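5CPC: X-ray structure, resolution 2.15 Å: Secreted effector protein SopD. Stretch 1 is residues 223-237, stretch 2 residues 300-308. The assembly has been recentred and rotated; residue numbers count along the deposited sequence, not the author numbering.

Stretch 1 (223-237) FEPTTQFCKIGYQEV
Stretch 2, residues 300-308: ERSLHIGKD

The contact is pinned by a side chain bonding to a backbone: no backbone hydrogen bond joins the two stretches, and instead Leu303 N donates to Tyr234 OH at 2.7 Å, nearly straight at 164°. Tyr234 reaches it from an extended backbone (phi/psi -161/145) with chi1 at 27°, between wells, and chi2 at 89°.

The chains run antiparallel in register, Thr226 CA lying 5.1 Å from Gly306 CA and Phe229 CA 6.1 Å from Leu303 CA. Stretch 1 begins as loop, passes through type I turns at Thr227–Cys230 and Phe229–Ile232, then extends as strand 232–237. In stretch 2 only 305–306 is strand; the rest is loop or turn.

Leu303 (m, t; phi/psi -109/16) points toward stretch 1 and is the most covered residue. Leu303 CB meets Phe229 CB at 3.7 Å, Leu303 CD1 meets Ile232 CG2 at 3.6 Å, and Leu303 CG meets Tyr234 CE2 at 3.6 Å, so a branched aliphatic side chain packs against apolar groups. Phe229 (m) also brings CE2 to 4.2 Å from Ile305 CD1.

At the shortest CA spacing in the register, Thr226 (p) lays CG2 3.6 Å from Lys307 N, beside Gly306.

A salt bridge lies at each end of the contact. Arg301 NH1 (m, t, t, chi4 -102°) donates to Glu236 OE1 (m, t) at 2.9 Å; Glu224 OE1 forms a long one with Lys307 NZ, 3.9 Å, while accepting from Thr226 N at 3.0 Å.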

# COMPACT_ATOMS: atom_id res chain seq x y z
N PHE A 223 -13.37 -15.10 13.57
CA PHE A 223 -13.48 -15.89 12.34
C PHE A 223 -14.70 -15.40 11.58
O PHE A 223 -15.81 -15.70 11.97
CB PHE A 223 -13.50 -17.43 12.54
CG PHE A 223 -13.60 -18.20 11.23
CD1 PHE A 223 -12.50 -18.34 10.41
CD2 PHE A 223 -14.83 -18.67 10.74
CE1 PHE A 223 -12.58 -18.96 9.18
CE2 PHE A 223 -14.94 -19.33 9.49
CZ PHE A 223 -13.79 -19.48 8.72
N GLU A 224 -14.49 -14.65 10.50
CA GLU A 224 -15.53 -14.25 9.56
C GLU A 224 -15.12 -14.73 8.15
O GLU A 224 -14.14 -14.23 7.59
CB GLU A 224 -15.77 -12.71 9.58
CG GLU A 224 -16.57 -12.13 8.35
CD GLU A 224 -17.94 -12.81 8.13
OE1 GLU A 224 -18.27 -13.28 7.00
OE2 GLU A 224 -18.72 -12.88 9.10
N PRO A 225 -15.89 -15.69 7.57
CA PRO A 225 -15.41 -16.24 6.26
C PRO A 225 -15.28 -15.19 5.12
O PRO A 225 -14.41 -15.33 4.25
CB PRO A 225 -16.40 -17.32 5.89
CG PRO A 225 -17.47 -17.37 7.10
CD PRO A 225 -17.24 -16.17 7.96
N THR A 226 -16.10 -14.15 5.13
CA THR A 226 -15.97 -13.17 4.09
C THR A 226 -14.79 -12.23 4.26
O THR A 226 -14.53 -11.45 3.34
CB THR A 226 -17.28 -12.36 3.85
OG1 THR A 226 -17.59 -11.63 5.03
CG2 THR A 226 -18.49 -13.29 3.48
N THR A 227 -14.08 -12.25 5.39
CA THR A 227 -12.99 -11.27 5.56
C THR A 227 -11.72 -11.91 6.02
O THR A 227 -10.69 -11.23 6.02
CB THR A 227 -13.27 -10.18 6.65
OG1 THR A 227 -13.57 -10.84 7.89
CG2 THR A 227 -14.43 -9.28 6.30
N GLN A 228 -11.77 -13.18 6.42
CA GLN A 228 -10.61 -13.83 7.06
C GLN A 228 -9.36 -13.84 6.19
O GLN A 228 -8.26 -13.96 6.69
CB GLN A 228 -10.92 -15.33 7.34
CG GLN A 228 -10.15 -15.94 8.50
CD GLN A 228 -10.58 -15.26 9.82
OE1 GLN A 228 -11.69 -14.77 9.92
NE2 GLN A 228 -9.69 -15.26 10.82
N PHE A 229 -9.54 -13.79 4.87
CA PHE A 229 -8.43 -14.03 3.96
C PHE A 229 -7.90 -12.79 3.22
O PHE A 229 -7.00 -12.93 2.37
CB PHE A 229 -8.87 -15.13 3.00
CG PHE A 229 -9.44 -16.32 3.73
CD1 PHE A 229 -8.63 -17.05 4.62
CD2 PHE A 229 -10.78 -16.58 3.70
CE1 PHE A 229 -9.14 -18.05 5.38
CE2 PHE A 229 -11.31 -17.61 4.41
CZ PHE A 229 -10.50 -18.37 5.26
N CYS A 230 -8.43 -11.59 3.54
CA CYS A 230 -8.03 -10.33 2.84
C CYS A 230 -6.55 -10.02 2.90
O CYS A 230 -6.03 -9.38 2.03
CB CYS A 230 -8.86 -9.11 3.28
SG CYS A 230 -8.62 -8.67 5.07
N LYS A 231 -5.83 -10.54 3.88
CA LYS A 231 -4.39 -10.33 3.90
C LYS A 231 -3.54 -11.46 3.38
O LYS A 231 -2.36 -11.33 3.42
CB LYS A 231 -3.95 -9.96 5.32
CG LYS A 231 -4.53 -8.57 5.72
CD LYS A 231 -4.00 -8.14 7.08
CE LYS A 231 -4.95 -8.60 8.21
NZ LYS A 231 -4.35 -8.49 9.59
N ILE A 232 -4.12 -12.56 2.88
CA ILE A 232 -3.30 -13.69 2.48
C ILE A 232 -3.00 -13.71 0.98
O ILE A 232 -3.91 -13.60 0.15
CB ILE A 232 -3.98 -15.07 2.90
CG1 ILE A 232 -3.78 -15.26 4.39
CG2 ILE A 232 -3.27 -16.28 2.37
CD1 ILE A 232 -4.83 -14.67 5.08
N GLY A 233 -1.74 -13.94 0.65
CA GLY A 233 -1.35 -14.24 -0.70
C GLY A 233 -0.98 -15.69 -0.94
O GLY A 233 -0.82 -16.45 0.00
N TYR A 234 -0.87 -16.07 -2.21
CA TYR A 234 -0.57 -17.42 -2.60
C TYR A 234 -0.04 -17.49 -4.03
O TYR A 234 -0.51 -16.73 -4.90
CB TYR A 234 -1.86 -18.32 -2.55
CG TYR A 234 -3.20 -17.62 -2.75
CD1 TYR A 234 -3.74 -17.44 -4.03
CD2 TYR A 234 -3.96 -17.18 -1.67
CE1 TYR A 234 -4.97 -16.84 -4.21
CE2 TYR A 234 -5.21 -16.58 -1.83
CZ TYR A 234 -5.70 -16.43 -3.09
OH TYR A 234 -6.93 -15.85 -3.32
N GLN A 235 0.88 -18.42 -4.27
CA GLN A 235 1.36 -18.78 -5.60
C GLN A 235 1.74 -20.24 -5.61
O GLN A 235 2.17 -20.76 -4.61
CB GLN A 235 2.57 -17.94 -6.08
CG GLN A 235 3.60 -17.52 -5.03
CD GLN A 235 5.01 -17.19 -5.63
OE1 GLN A 235 5.17 -16.95 -6.85
NE2 GLN A 235 6.05 -17.25 -4.77
N GLU A 236 1.57 -20.87 -6.76
CA GLU A 236 1.90 -22.22 -6.97
C GLU A 236 3.29 -22.17 -7.60
O GLU A 236 3.57 -21.36 -8.50
CB GLU A 236 0.82 -22.87 -7.86
CG GLU A 236 -0.65 -22.61 -7.37
CD GLU A 236 -1.74 -23.38 -8.17
OE1 GLU A 236 -2.96 -23.23 -7.90
OE2 GLU A 236 -1.38 -24.14 -9.09
N VAL A 237 4.19 -22.99 -7.06
CA VAL A 237 5.60 -22.99 -7.44
C VAL A 237 6.07 -24.44 -7.36
O VAL A 237 5.93 -25.08 -6.32
CB VAL A 237 6.44 -21.97 -6.57
CG1 VAL A 237 5.98 -21.98 -5.09
CG2 VAL A 237 7.96 -22.16 -6.73
N GLU A 300 -11.71 -23.43 -5.47
CA GLU A 300 -11.36 -23.21 -6.86
C GLU A 300 -10.03 -22.52 -6.92
O GLU A 300 -9.85 -21.63 -7.69
CB GLU A 300 -12.50 -22.47 -7.60
CG GLU A 300 -13.80 -23.36 -7.56
CD GLU A 300 -14.98 -22.87 -8.41
OE1 GLU A 300 -14.97 -21.79 -9.01
OE2 GLU A 300 -15.98 -23.58 -8.48
N ARG A 301 -9.10 -22.96 -6.06
CA ARG A 301 -7.74 -22.42 -6.00
C ARG A 301 -7.72 -20.91 -5.84
O ARG A 301 -7.01 -20.18 -6.58
CB ARG A 301 -6.94 -22.84 -7.24
CG ARG A 301 -6.87 -24.30 -7.48
CD ARG A 301 -5.79 -24.76 -8.53
NE ARG A 301 -5.61 -26.18 -8.32
CZ ARG A 301 -4.59 -26.75 -7.66
NH1 ARG A 301 -3.58 -26.02 -7.21
NH2 ARG A 301 -4.57 -28.07 -7.48
N SER A 302 -8.52 -20.43 -4.89
CA SER A 302 -8.54 -19.02 -4.49
C SER A 302 -8.90 -18.93 -2.97
O SER A 302 -9.58 -19.84 -2.43
CB SER A 302 -9.62 -18.36 -5.27
OG SER A 302 -9.67 -17.00 -4.89
N LEU A 303 -8.52 -17.84 -2.30
CA LEU A 303 -9.13 -17.54 -1.00
C LEU A 303 -10.03 -16.34 -1.11
O LEU A 303 -10.50 -15.81 -0.12
CB LEU A 303 -8.12 -17.42 0.15
CG LEU A 303 -7.21 -18.62 0.38
CD1 LEU A 303 -6.11 -18.29 1.38
CD2 LEU A 303 -8.02 -19.79 0.86
N HIS A 304 -10.39 -15.99 -2.34
CA HIS A 304 -11.33 -14.90 -2.60
C HIS A 304 -12.70 -15.49 -2.48
O HIS A 304 -13.41 -15.73 -3.47
CB HIS A 304 -11.07 -14.25 -3.97
CG HIS A 304 -12.05 -13.18 -4.35
ND1 HIS A 304 -12.73 -12.41 -3.43
CD2 HIS A 304 -12.44 -12.74 -5.57
CE1 HIS A 304 -13.53 -11.57 -4.05
NE2 HIS A 304 -13.37 -11.74 -5.35
N ILE A 305 -13.09 -15.64 -1.22
CA ILE A 305 -14.28 -16.38 -0.79
C ILE A 305 -15.32 -15.37 -0.38
O ILE A 305 -15.02 -14.44 0.35
CB ILE A 305 -13.83 -17.30 0.37
CG1 ILE A 305 -12.82 -18.29 -0.20
CG2 ILE A 305 -14.98 -17.97 1.07
CD1 ILE A 305 -12.33 -19.42 0.77
N GLY A 306 -16.55 -15.56 -0.86
CA GLY A 306 -17.64 -14.69 -0.48
C GLY A 306 -18.80 -15.54 0.01
O GLY A 306 -18.79 -16.79 -0.10
N LYS A 307 -19.83 -14.86 0.52
CA LYS A 307 -21.08 -15.49 0.85
C LYS A 307 -22.15 -14.56 0.32
O LYS A 307 -22.01 -13.34 0.38
CB LYS A 307 -21.22 -15.71 2.37
CG LYS A 307 -22.27 -16.78 2.80
CD LYS A 307 -22.50 -16.83 4.34
CE LYS A 307 -22.86 -15.43 4.95
NZ LYS A 307 -21.65 -14.77 5.68
N ASP A 308 -23.20 -15.18 -0.24
CA ASP A 308 -24.37 -14.49 -0.82
C ASP A 308 -23.97 -13.31 -1.71
O ASP A 308 -24.62 -12.28 -1.67
CB ASP A 308 -25.37 -14.07 0.29
CG ASP A 308 -25.93 -15.28 1.08
OD1 ASP A 308 -26.51 -16.21 0.45
OD2 ASP A 308 -25.79 -15.29 2.34